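Local atomic coordinates of uncharacterized protein TCIL3000_10_9440 (Trypanosoma congolense, PDB entry 5KMX), a protein that is of unproven function but is an insect-stage membrane surface antigen with a bilobed ectodomain, the part modelled here, and is a putative sensor. Residues 71-75 with 86-92; 13-17 with 211-215; 99-104 with 115-119. One frame throughout, in Å; residues are numbered along the deposited sequence.

Contact 1 of 3, residues 71-75 with 86-92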
ATOM      1  N   GLY A  71      14.283  -4.237 -13.180  1.00 60.11           N
ATOM      2  CA  GLY A  71      13.543  -3.259 -12.400  1.00 58.77           C
ATOM      3  C   GLY A  71      12.245  -3.760 -11.794  1.00 53.81           C
ATOM      4  O   GLY A  71      11.511  -2.979 -11.185  1.00 57.89           O
ATOM      5  N   ARG A  72      11.957  -5.049 -11.956  1.00 53.03           N
ATOM      6  CA  ARG A  72      10.745  -5.643 -11.390  1.00 50.41           C
ATOM      7  C   ARG A  72      11.048  -6.733 -10.368  1.00 52.13           C
ATOM      8  O   ARG A  72      11.934  -7.565 -10.569  1.00 58.02           O
ATOM      9  CB  ARG A  72       9.862  -6.217 -12.497  1.00 56.70           C
ATOM     10  CG  ARG A  72       9.000  -5.177 -13.191  1.00 60.30           C
ATOM     11  CD  ARG A  72       9.637  -4.675 -14.469  1.00 53.67           C
ATOM     12  NE  ARG A  72       9.207  -5.469 -15.615  1.00 62.41           N
ATOM     13  CZ  ARG A  72       9.949  -5.713 -16.691  1.00 68.24           C
ATOM     14  NH1 ARG A  72       9.455  -6.450 -17.674  1.00 75.28           N
ATOM     15  NH2 ARG A  72      11.183  -5.236 -16.788  1.00 68.42           N
ATOM     16  N   LEU A  73      10.289  -6.718  -9.277  1.00 50.27           N
ATOM     17  CA  LEU A  73      10.425  -7.697  -8.208  1.00 49.83           C
ATOM     18  C   LEU A  73       9.387  -8.804  -8.359  1.00 47.38           C
ATOM     19  O   LEU A  73       8.188  -8.552  -8.264  1.00 48.35           O
ATOM     20  CB  LEU A  73      10.273  -7.017  -6.844  1.00 48.33           C
ATOM     21  CG  LEU A  73      10.241  -7.921  -5.607  1.00 46.90           C
ATOM     22  CD1 LEU A  73      11.625  -8.466  -5.296  1.00 55.05           C
ATOM     23  CD2 LEU A  73       9.671  -7.166  -4.420  1.00 45.31           C
ATOM     24  N   THR A  74       9.853 -10.027  -8.595  1.00 52.74           N
ATOM     25  CA  THR A  74       8.966 -11.182  -8.659  1.00 47.98           C
ATOM     26  C   THR A  74       8.915 -11.878  -7.303  1.00 45.74           C
ATOM     27  O   THR A  74       9.951 -12.237  -6.742  1.00 47.61           O
ATOM     28  CB  THR A  74       9.414 -12.195  -9.727  1.00 47.99           C
ATOM     29  OG1 THR A  74       9.567 -11.532 -10.988  1.00 55.57           O
ATOM     30  CG2 THR A  74       8.388 -13.312  -9.867  1.00 44.88           C
ATOM     31  N   VAL A  75       7.703 -12.064  -6.788  1.00 42.06           N
ATOM     32  CA  VAL A  75       7.495 -12.754  -5.520  1.00 49.82           C
ATOM     33  C   VAL A  75       6.608 -13.975  -5.724  1.00 46.27           C
ATOM     34  O   VAL A  75       5.529 -13.877  -6.310  1.00 49.11           O
ATOM     35  CB  VAL A  75       6.851 -11.833  -4.466  1.00 43.37           C
ATOM     36  CG1 VAL A  75       6.589 -12.602  -3.173  1.00 42.92           C
ATOM     37  CG2 VAL A  75       7.738 -10.622  -4.200  1.00 44.86           C
ATOM     38  N   THR A  86       2.053 -16.023  -8.171  1.00 48.88           N
ATOM     39  CA  THR A  86       3.219 -15.167  -8.344  1.00 52.13           C
ATOM     40  C   THR A  86       2.764 -13.732  -8.557  1.00 45.80           C
ATOM     41  O   THR A  86       1.726 -13.492  -9.172  1.00 51.59           O
ATOM     42  CB  THR A  86       4.083 -15.610  -9.542  1.00 48.67           C
ATOM     43  OG1 THR A  86       4.369 -17.010  -9.440  1.00 59.99           O
ATOM     44  CG2 THR A  86       5.390 -14.827  -9.585  1.00 54.12           C
ATOM     45  N   ARG A  87       3.539 -12.785  -8.037  1.00 52.60           N
ATOM     46  CA  ARG A  87       3.264 -11.367  -8.237  1.00 44.02           C
ATOM     47  C   ARG A  87       4.522 -10.644  -8.688  1.00 39.57           C
ATOM     48  O   ARG A  87       5.594 -10.819  -8.109  1.00 49.58           O
ATOM     49  CB  ARG A  87       2.724 -10.725  -6.957  1.00 47.88           C
ATOM     50  CG  ARG A  87       2.574  -9.204  -7.032  1.00 53.83           C
ATOM     51  CD  ARG A  87       1.548  -8.785  -8.077  1.00 45.07           C
ATOM     52  NE  ARG A  87       0.203  -9.198  -7.687  1.00 53.41           N
ATOM     53  CZ  ARG A  87      -0.600  -8.493  -6.895  1.00 52.40           C
ATOM     54  NH1 ARG A  87      -0.207  -7.323  -6.407  1.00 53.67           N
ATOM     55  NH2 ARG A  87      -1.803  -8.957  -6.593  1.00 58.32           N
ATOM     56  N   ARG A  88       4.376  -9.828  -9.725  1.00 47.52           N
ATOM     57  CA  ARG A  88       5.462  -8.990 -10.208  1.00 45.54           C
ATOM     58  C   ARG A  88       5.116  -7.530  -9.946  1.00 48.05           C
ATOM     59  O   ARG A  88       4.002  -7.091 -10.231  1.00 38.62           O
ATOM     60  CB  ARG A  88       5.702  -9.228 -11.697  1.00 51.85           C
ATOM     61  CG  ARG A  88       7.119  -8.937 -12.143  1.00 60.47           C
ATOM     62  CD  ARG A  88       7.369  -9.463 -13.539  1.00 68.77           C
ATOM     63  NE  ARG A  88       6.890  -8.547 -14.571  1.00 79.18           N
ATOM     64  CZ  ARG A  88       6.670  -8.892 -15.836  1.00 78.89           C
ATOM     65  NH1 ARG A  88       6.865 -10.142 -16.236  1.00 75.17           N
ATOM     66  NH2 ARG A  88       6.241  -7.985 -16.704  1.00 76.96           N
ATOM     67  N   THR A  89       6.072  -6.789  -9.393  1.00 43.54           N
ATOM     68  CA  THR A  89       5.865  -5.390  -9.050  1.00 44.66           C
ATOM     69  C   THR A  89       7.060  -4.552  -9.489  1.00 49.90           C
ATOM     70  O   THR A  89       8.205  -4.949  -9.271  1.00 48.03           O
ATOM     71  CB  THR A  89       5.652  -5.205  -7.536  1.00 45.76           C
ATOM     72  OG1 THR A  89       4.614  -6.081  -7.081  1.00 52.26           O
ATOM     73  CG2 THR A  89       5.275  -3.765  -7.218  1.00 45.01           C
ATOM     74  N   PRO A  90       6.804  -3.389 -10.110  1.00 51.59           N
ATOM     75  CA  PRO A  90       7.938  -2.521 -10.441  1.00 48.69           C
ATOM     76  C   PRO A  90       8.583  -1.930  -9.194  1.00 52.44           C
ATOM     77  O   PRO A  90       7.878  -1.516  -8.274  1.00 54.27           O
ATOM     78  CB  PRO A  90       7.307  -1.427 -11.309  1.00 52.56           C
ATOM     79  CG  PRO A  90       5.869  -1.421 -10.937  1.00 47.37           C
ATOM     80  CD  PRO A  90       5.529  -2.841 -10.604  1.00 53.98           C
ATOM     81  N   LEU A  91       9.912  -1.898  -9.164  1.00 54.19           N
ATOM     82  CA  LEU A  91      10.634  -1.332  -8.032  1.00 51.49           C
ATOM     83  C   LEU A  91      10.454   0.177  -7.977  1.00 52.53           C
ATOM     84  O   LEU A  91      10.517   0.776  -6.905  1.00 53.01           O
ATOM     85  CB  LEU A  91      12.122  -1.671  -8.115  1.00 56.37           C
ATOM     86  CG  LEU A  91      12.502  -3.140  -7.928  1.00 57.77           C
ATOM     87  CD1 LEU A  91      13.972  -3.341  -8.253  1.00 54.62           C
ATOM     88  CD2 LEU A  91      12.202  -3.605  -6.511  1.00 55.69           C
ATOM     89  N   ARG A  92      10.227   0.783  -9.140  1.00 54.26           N
ATOM     90  CA  ARG A  92      10.121   2.231  -9.259  1.00 59.20           C
ATOM     91  C   ARG A  92       8.817   2.647  -9.932  1.00 54.21           C
ATOM     92  O   ARG A  92       8.427   2.083 -10.954  1.00 53.76           O
ATOM     93  CB  ARG A  92      11.306   2.782 -10.055  1.00 56.00           C
ATOM     94  CG  ARG A  92      11.458   4.293  -9.996  1.00 60.76           C
ATOM     95  CD  ARG A  92      12.308   4.798 -11.150  1.00 52.49           C
ATOM     96  NE  ARG A  92      11.605   4.652 -12.422  1.00 72.01           N
ATOM     97  CZ  ARG A  92      12.167   4.790 -13.617  1.00 75.63           C
ATOM     98  NH1 ARG A  92      13.459   5.073 -13.726  1.00 78.89           N
ATOM     99  NH2 ARG A  92      11.433   4.636 -14.711  1.00 75.02           N
TER

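Contact 2 of 3, residues 13-17 with 211-215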
ATOM      1  N   ASP A  13     -20.618   0.868   8.083  1.00 84.84           N
ATOM      2  CA  ASP A  13     -20.121  -0.150   7.164  1.00 83.48           C
ATOM      3  C   ASP A  13     -18.817  -0.751   7.684  1.00 76.18           C
ATOM      4  O   ASP A  13     -18.568  -1.946   7.523  1.00 81.59           O
ATOM      5  CB  ASP A  13     -19.913   0.437   5.767  1.00 82.53           C
ATOM      6  CG  ASP A  13     -21.202   0.531   4.974  1.00 85.77           C
ATOM      7  OD1 ASP A  13     -22.286   0.572   5.593  1.00 92.19           O
ATOM      8  OD2 ASP A  13     -21.130   0.564   3.727  1.00 84.05           O
ATOM      9  N   PHE A  14     -17.982   0.083   8.295  1.00 79.78           N
ATOM     10  CA  PHE A  14     -16.741  -0.384   8.908  1.00 79.90           C
ATOM     11  C   PHE A  14     -17.030  -1.243  10.133  1.00 82.39           C
ATOM     12  O   PHE A  14     -16.403  -2.279  10.332  1.00 82.18           O
ATOM     13  CB  PHE A  14     -15.850   0.794   9.303  1.00 73.53           C
ATOM     14  CG  PHE A  14     -14.503   0.378   9.819  1.00 69.17           C
ATOM     15  CD1 PHE A  14     -13.565  -0.166   8.960  1.00 62.53           C
ATOM     16  CD2 PHE A  14     -14.178   0.519  11.160  1.00 75.67           C
ATOM     17  CE1 PHE A  14     -12.325  -0.557   9.423  1.00 60.30           C
ATOM     18  CE2 PHE A  14     -12.934   0.130  11.627  1.00 75.05           C
ATOM     19  CZ  PHE A  14     -12.008  -0.409  10.757  1.00 68.41           C
ATOM     20  N   LYS A  15     -17.966  -0.787  10.960  1.00 89.71           N
ATOM     21  CA  LYS A  15     -18.473  -1.577  12.079  1.00 89.08           C
ATOM     22  C   LYS A  15     -18.887  -2.970  11.619  1.00 82.62           C
ATOM     23  O   LYS A  15     -18.621  -3.967  12.289  1.00 81.55           O
ATOM     24  CB  LYS A  15     -19.671  -0.879  12.725  1.00 94.43           C
ATOM     25  CG  LYS A  15     -19.345   0.107  13.835  1.00102.22           C
ATOM     26  CD  LYS A  15     -20.635   0.649  14.443  1.00109.67           C
ATOM     27  CE  LYS A  15     -20.375   1.576  15.616  1.00114.91           C
ATOM     28  NZ  LYS A  15     -21.647   2.042  16.237  1.00112.58           N
ATOM     29  N   GLU A  16     -19.548  -3.020  10.467  1.00 82.31           N
ATOM     30  CA  GLU A  16     -20.039  -4.268   9.899  1.00 91.34           C
ATOM     31  C   GLU A  16     -18.886  -5.210   9.559  1.00 81.55           C
ATOM     32  O   GLU A  16     -18.995  -6.427   9.722  1.00 81.86           O
ATOM     33  CB  GLU A  16     -20.877  -3.977   8.649  1.00 99.97           C
ATOM     34  CG  GLU A  16     -21.669  -5.163   8.125  1.00114.50           C
ATOM     35  CD  GLU A  16     -22.584  -4.796   6.967  1.00120.14           C
ATOM     36  OE1 GLU A  16     -22.883  -3.595   6.795  1.00109.96           O
ATOM     37  OE2 GLU A  16     -23.000  -5.711   6.224  1.00121.66           O
ATOM     38  N   ALA A  17     -17.777  -4.639   9.098  1.00 74.45           N
ATOM     39  CA  ALA A  17     -16.618  -5.425   8.686  1.00 72.79           C
ATOM     40  C   ALA A  17     -15.815  -5.927   9.884  1.00 72.21           C
ATOM     41  O   ALA A  17     -15.381  -7.079   9.910  1.00 68.24           O
ATOM     42  CB  ALA A  17     -15.726  -4.601   7.768  1.00 69.08           C
ATOM     43  N   ALA A 211     -10.762  -2.881   4.966  1.00 53.41           N
ATOM     44  CA  ALA A 211     -12.073  -2.264   5.124  1.00 58.50           C
ATOM     45  C   ALA A 211     -11.910  -0.806   5.525  1.00 60.05           C
ATOM     46  O   ALA A 211     -12.636   0.066   5.046  1.00 63.84           O
ATOM     47  CB  ALA A 211     -12.897  -3.012   6.157  1.00 56.35           C
ATOM     48  N   PHE A 212     -10.954  -0.551   6.413  1.00 60.16           N
ATOM     49  CA  PHE A 212     -10.608   0.809   6.798  1.00 68.36           C
ATOM     50  C   PHE A 212     -10.201   1.573   5.546  1.00 63.90           C
ATOM     51  O   PHE A 212     -10.810   2.577   5.201  1.00 68.16           O
ATOM     52  CB  PHE A 212      -9.479   0.809   7.837  1.00 64.25           C
ATOM     53  CG  PHE A 212      -9.226   2.149   8.488  1.00 66.38           C
ATOM     54  CD1 PHE A 212     -10.078   3.225   8.288  1.00 70.17           C
ATOM     55  CD2 PHE A 212      -8.122   2.325   9.307  1.00 69.14           C
ATOM     56  CE1 PHE A 212      -9.832   4.444   8.894  1.00 72.21           C
ATOM     57  CE2 PHE A 212      -7.872   3.542   9.912  1.00 74.72           C
ATOM     58  CZ  PHE A 212      -8.727   4.601   9.706  1.00 71.38           C
ATOM     59  N   GLN A 213      -9.190   1.059   4.852  1.00 62.39           N
ATOM     60  CA  GLN A 213      -8.677   1.668   3.627  1.00 63.18           C
ATOM     61  C   GLN A 213      -9.769   1.970   2.600  1.00 65.92           C
ATOM     62  O   GLN A 213      -9.798   3.053   2.017  1.00 66.89           O
ATOM     63  CB  GLN A 213      -7.629   0.750   2.994  1.00 67.30           C
ATOM     64  CG  GLN A 213      -6.274   0.787   3.686  1.00 59.36           C
ATOM     65  CD  GLN A 213      -5.425   1.974   3.267  1.00 54.81           C
ATOM     66  OE1 GLN A 213      -5.648   2.576   2.218  1.00 54.09           O
ATOM     67  NE2 GLN A 213      -4.439   2.312   4.089  1.00 56.16           N
ATOM     68  N   GLN A 214     -10.662   1.010   2.382  1.00 66.59           N
ATOM     69  CA  GLN A 214     -11.707   1.148   1.371  1.00 67.77           C
ATOM     70  C   GLN A 214     -12.716   2.230   1.737  1.00 71.22           C
ATOM     71  O   GLN A 214     -12.866   3.223   1.026  1.00 74.42           O
ATOM     72  CB  GLN A 214     -12.437  -0.182   1.172  1.00 60.93           C
ATOM     73  CG  GLN A 214     -13.524  -0.139   0.103  1.00 60.90           C
ATOM     74  CD  GLN A 214     -14.239  -1.466  -0.059  1.00 78.30           C
ATOM     75  OE1 GLN A 214     -14.049  -2.169  -1.051  1.00 87.08           O
ATOM     76  NE2 GLN A 214     -15.070  -1.815   0.916  1.00 79.27           N
ATOM     77  N   LEU A 215     -13.409   2.020   2.850  1.00 70.77           N
ATOM     78  CA  LEU A 215     -14.485   2.904   3.281  1.00 71.92           C
ATOM     79  C   LEU A 215     -14.007   4.332   3.511  1.00 69.52           C
ATOM     80  O   LEU A 215     -14.794   5.279   3.451  1.00 66.43           O
ATOM     81  CB  LEU A 215     -15.114   2.365   4.566  1.00 70.11           C
ATOM     82  CG  LEU A 215     -15.666   0.942   4.483  1.00 73.88           C
ATOM     83  CD1 LEU A 215     -15.968   0.415   5.872  1.00 74.18           C
ATOM     84  CD2 LEU A 215     -16.908   0.904   3.608  1.00 74.25           C
TER

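Contact 3 of 3, residues 99-104 with 115-119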
ATOM      1  N   TYR A  99       0.550  21.340  -6.645  1.00 62.31           N
ATOM      2  CA  TYR A  99       0.592  22.529  -5.806  1.00 62.23           C
ATOM      3  C   TYR A  99      -0.618  23.410  -6.085  1.00 53.68           C
ATOM      4  O   TYR A  99      -0.900  23.745  -7.236  1.00 59.24           O
ATOM      5  CB  TYR A  99       1.873  23.330  -6.038  1.00 61.10           C
ATOM      6  CG  TYR A  99       1.937  24.581  -5.194  1.00 62.98           C
ATOM      7  CD1 TYR A  99       2.487  24.552  -3.921  1.00 66.43           C
ATOM      8  CD2 TYR A  99       1.431  25.788  -5.662  1.00 68.48           C
ATOM      9  CE1 TYR A  99       2.542  25.688  -3.142  1.00 76.62           C
ATOM     10  CE2 TYR A  99       1.479  26.929  -4.889  1.00 70.75           C
ATOM     11  CZ  TYR A  99       2.036  26.874  -3.629  1.00 76.85           C
ATOM     12  OH  TYR A  99       2.088  28.009  -2.856  1.00 85.78           O
ATOM     13  N   THR A 100      -1.325  23.782  -5.023  1.00 51.18           N
ATOM     14  CA  THR A 100      -2.453  24.698  -5.126  1.00 59.33           C
ATOM     15  C   THR A 100      -2.176  25.956  -4.320  1.00 60.96           C
ATOM     16  O   THR A 100      -1.820  25.887  -3.142  1.00 63.60           O
ATOM     17  CB  THR A 100      -3.755  24.059  -4.625  1.00 53.74           C
ATOM     18  OG1 THR A 100      -3.938  22.790  -5.259  1.00 55.65           O
ATOM     19  CG2 THR A 100      -4.949  24.959  -4.928  1.00 48.90           C
ATOM     20  N   CYS A 101      -2.333  27.104  -4.965  1.00 65.27           N
ATOM     21  CA  CYS A 101      -2.144  28.382  -4.297  1.00 69.59           C
ATOM     22  C   CYS A 101      -3.257  28.623  -3.282  1.00 73.52           C
ATOM     23  O   CYS A 101      -4.323  29.134  -3.624  1.00 72.05           O
ATOM     24  CB  CYS A 101      -2.110  29.515  -5.319  1.00 75.36           C
ATOM     25  SG  CYS A 101      -1.273  31.017  -4.753  1.00 69.81           S
ATOM     26  N   SER A 102      -3.001  28.252  -2.033  1.00 80.69           N
ATOM     27  CA  SER A 102      -3.996  28.389  -0.977  1.00 84.05           C
ATOM     28  C   SER A 102      -3.788  29.680  -0.197  1.00 87.22           C
ATOM     29  O   SER A 102      -2.791  30.375  -0.385  1.00 91.19           O
ATOM     30  CB  SER A 102      -3.934  27.190  -0.030  1.00 84.36           C
ATOM     31  OG  SER A 102      -4.883  27.322   1.014  1.00 99.37           O
ATOM     32  N   SER A 103      -4.729  29.993   0.687  1.00 83.99           N
ATOM     33  CA  SER A 103      -4.631  31.188   1.518  1.00 87.73           C
ATOM     34  C   SER A 103      -3.390  31.142   2.406  1.00 88.95           C
ATOM     35  O   SER A 103      -2.947  32.167   2.923  1.00 84.30           O
ATOM     36  CB  SER A 103      -5.886  31.342   2.379  1.00 94.41           C
ATOM     37  OG  SER A 103      -7.053  31.396   1.578  1.00 90.32           O
ATOM     38  N   SER A 104      -2.833  29.947   2.575  1.00 92.10           N
ATOM     39  CA  SER A 104      -1.636  29.761   3.385  1.00 93.35           C
ATOM     40  C   SER A 104      -0.406  30.329   2.683  1.00 93.47           C
ATOM     41  O   SER A 104      -0.445  30.629   1.488  1.00 88.08           O
ATOM     42  CB  SER A 104      -1.430  28.277   3.692  1.00 89.56           C
ATOM     43  OG  SER A 104      -2.636  27.682   4.139  1.00 88.83           O
ATOM     44  N   CYS A 115       0.813  33.331  -3.151  1.00 86.41           N
ATOM     45  CA  CYS A 115       1.457  32.105  -2.694  1.00 89.48           C
ATOM     46  C   CYS A 115       2.808  31.929  -3.375  1.00 95.87           C
ATOM     47  O   CYS A 115       3.289  30.808  -3.541  1.00 93.92           O
ATOM     48  CB  CYS A 115       0.564  30.898  -2.976  1.00 63.45           C
ATOM     49  SG  CYS A 115      -1.191  31.217  -2.735  1.00 89.81           S
ATOM     50  N   HIS A 116       3.415  33.046  -3.761  1.00 99.86           N
ATOM     51  CA  HIS A 116       4.668  33.030  -4.508  1.00103.18           C
ATOM     52  C   HIS A 116       5.811  32.407  -3.710  1.00100.99           C
ATOM     53  O   HIS A 116       6.625  31.663  -4.259  1.00 93.82           O
ATOM     54  CB  HIS A 116       5.043  34.454  -4.927  1.00108.73           C
ATOM     55  CG  HIS A 116       6.371  34.552  -5.615  1.00113.15           C
ATOM     56  ND1 HIS A 116       7.556  34.668  -4.927  1.00113.04           N
ATOM     57  CD2 HIS A 116       6.693  34.554  -6.931  1.00109.66           C
ATOM     58  CE1 HIS A 116       8.558  34.736  -5.790  1.00109.58           C
ATOM     59  NE2 HIS A 116       8.060  34.670  -7.008  1.00108.72           N
ATOM     60  N   ARG A 117       5.867  32.709  -2.417  1.00107.06           N
ATOM     61  CA  ARG A 117       6.959  32.244  -1.565  1.00110.35           C
ATOM     62  C   ARG A 117       6.866  30.746  -1.272  1.00107.08           C
ATOM     63  O   ARG A 117       7.883  30.054  -1.213  1.00101.55           O
ATOM     64  CB  ARG A 117       6.974  33.034  -0.253  1.00112.89           C
ATOM     65  CG  ARG A 117       8.007  32.570   0.768  1.00112.01           C
ATOM     66  CD  ARG A 117       9.434  32.821   0.299  1.00113.28           C
ATOM     67  NE  ARG A 117      10.416  32.275   1.237  1.00120.83           N
ATOM     68  CZ  ARG A 117      10.947  31.056   1.159  1.00120.26           C
ATOM     69  NH1 ARG A 117      10.606  30.229   0.176  1.00105.96           N
ATOM     70  NH2 ARG A 117      11.828  30.660   2.067  1.00120.31           N
ATOM     71  N   LYS A 118       5.648  30.252  -1.073  1.00103.94           N
ATOM     72  CA  LYS A 118       5.438  28.835  -0.786  1.00 99.16           C
ATOM     73  C   LYS A 118       5.432  27.994  -2.059  1.00 95.83           C
ATOM     74  O   LYS A 118       5.506  26.764  -2.002  1.00 90.62           O
ATOM     75  CB  LYS A 118       4.124  28.632  -0.028  1.00 97.11           C
ATOM     76  CG  LYS A 118       4.170  29.066   1.429  1.00103.30           C
ATOM     77  CD  LYS A 118       2.946  28.575   2.188  1.00108.04           C
ATOM     78  CE  LYS A 118       3.029  28.916   3.667  1.00116.35           C
ATOM     79  NZ  LYS A 118       3.030  30.385   3.909  1.00118.42           N
ATOM     80  N   HIS A 119       5.345  28.660  -3.206  1.00 90.19           N
ATOM     81  CA  HIS A 119       5.258  27.978  -4.490  1.00 83.68           C
ATOM     82  C   HIS A 119       6.628  27.537  -5.000  1.00 89.03           C
ATOM     83  O   HIS A 119       6.808  26.384  -5.395  1.00 91.63           O
ATOM     84  CB  HIS A 119       4.578  28.887  -5.518  1.00 85.18           C
ATOM     85  CG  HIS A 119       4.617  28.359  -6.919  1.00 79.78           C
ATOM     86  ND1 HIS A 119       4.615  29.184  -8.022  1.00 85.12           N
ATOM     87  CD2 HIS A 119       4.646  27.092  -7.396  1.00 83.59           C
ATOM     88  CE1 HIS A 119       4.652  28.449  -9.120  1.00 83.66           C
ATOM     89  NE2 HIS A 119       4.671  27.177  -8.767  1.00 85.38           N
TER

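Contact 1 of 3, residues 71-75 with 86-92
R72 to V75 pair with R87 to P90 as two arms of an antiparallel beta hairpin, the segment axes 4.4 Å apart and 161° from parallel. Five backbone hydrogen bonds set the register. L73 exchanges two with T89, V75 exchanges two with R87, and the fifth, from L91 N to G71 O (2.8 Å), carries the ladder one residue beyond the paired strands. The same carbonyl oxygen, G71 O, is flanked by L91 CG at 3.4 Å. R72 with P90 and T74 with R88 are the non-hydrogen-bonded pairs.

Polar groups gather on the face of R72, T74, P90 and R88. There R72 and R88 run side by side, their guanidinium planes nearly perpendicular at 87°: R88 NH2 comes to the edge of the R72 group, 3.7 Å from R72 NH1, while R72 NH1 lies over one face of the R88 group. Each also contacts one oxygen of a bound sulfate, probably from the crystallisation liquor, which would offset their like charges. R72 NH2 bridges to D70.

Among apolar contacts, CG2 of T74 meets CG2 of T86 at 3.4 Å, and the L91 CD2 methyl touches L73 CB at 3.9 Å.

On the other face T89 and R87 pack on L158 and L160 of strand 145-165, and R87 NH1 is hydrogen-bonded to Q177 O. Strand 85-100 also pairs antiparallel with strand 145-165, L91 bonding to L155, so the hairpin is part of the larger sheet.

Contact 2 of 3, residues 13-17 with 211-215
Two antiparallel helices near the chain ends pack together here, F14 and A17 of helix 11-20 facing A211, F212 and L215 of helix 208-216. The segment axes approach to 9.8 Å with their directions 161° apart, a spacing bridged by an alanine pair and the reach of the F14 ring. No hydrogen bond crosses between the segments, so they are held by van der Waals contact.

Two alanines give the plainest meeting: A17 CB and A211 CB point at each other and touch at 3.6 Å. Next to this pair, F14 CD1 comes against A211, 4.1 Å from A211 CB. With CG anti to the backbone N (chi1 -175°), the F14 ring reaches across and presents its edge to the other helix, CE1 lying 3.3 Å from F212 N and 3.5 Å from F212 CB. The F14 and F212 rings stand oblique to one another, centroids 5.6 Å apart and planes at 53°. F50 supplies an edge-to-face partner of F14, while the far flank of helix 208-216 is tied down by a hydrogen bond from Y181 N to Q213 OE1.

L215 closes the other end of the interface, straddling the turn of D13 and F14 with its two methyls. CD2 rests on D13 CB at 3.7 Å, and L215 CD1 presses close against the backbone of F14, 3.2 Å from F14 N.

Contact 3 of 3, residues 99-104 with 115-119
A disulfide and an aromatic contact join the end of strand 85-100 to the beginning of helix 116-128, at the surface and about 29 Å (centre to centre) from the middle of the chain. C101 SG and C115 SG are bonded at 2.0 Å, with a torsion of 110° about the S-S bond. Residues 105-114 are not modelled, so this link ties together the two sides of a probably mobile loop.

The Y99 ring packs beside it. Its CG is anti to the backbone N (chi1 179°), which sends the ring toward the first turn of the helix. H119 CA sits over one face of that ring, 4.0 Å from its centroid, in a CH-pi contact. The H119 imidazole lies near parallel to it but slid aside, CD2 being 3.9 Å from Y99 CD2.

This arrangement belongs to the cysteine-rich end of the bilobed ectodomain, where C140 touches Y99, C101 and H119, and C146 touches C101 and H119. H119 NE2 is hydrogen-bonded to Y133 OH.

At the ring's outer end, Y99 OH lies 3.1 Å from C115 O. On the ring itself, Y99 CE1 is 3.4 Å from K118 O. The outer end of K118, bent at chi4 (64°), comes against the S104 carbonyl, K118 NZ 3.6 Å from S104 C.

Overall arrangement
From the N terminus, helix 11-20 comes first, and contact 2 closes the widest loop, since segments 13-17 and 211-215 lie 194 residues apart at their closest ends. The other two contacts nest inside that loop, in series. Contact 1 closes the hairpin of strands 72-79 and 85-100. The second of these strands then runs on to contact 3, which closes the short, partly unmodelled loop before helix 116-128. Contacts 1 and 3 thus share one strand and one sheet, although their centres are 37 Å apart. Contacts 1 and 2 lie on opposite sides of the chain's centre. Contact 2 joins the terminal helices to each other, contact 1 two strands of the sheet, and contact 3 a strand end to helix 116-128.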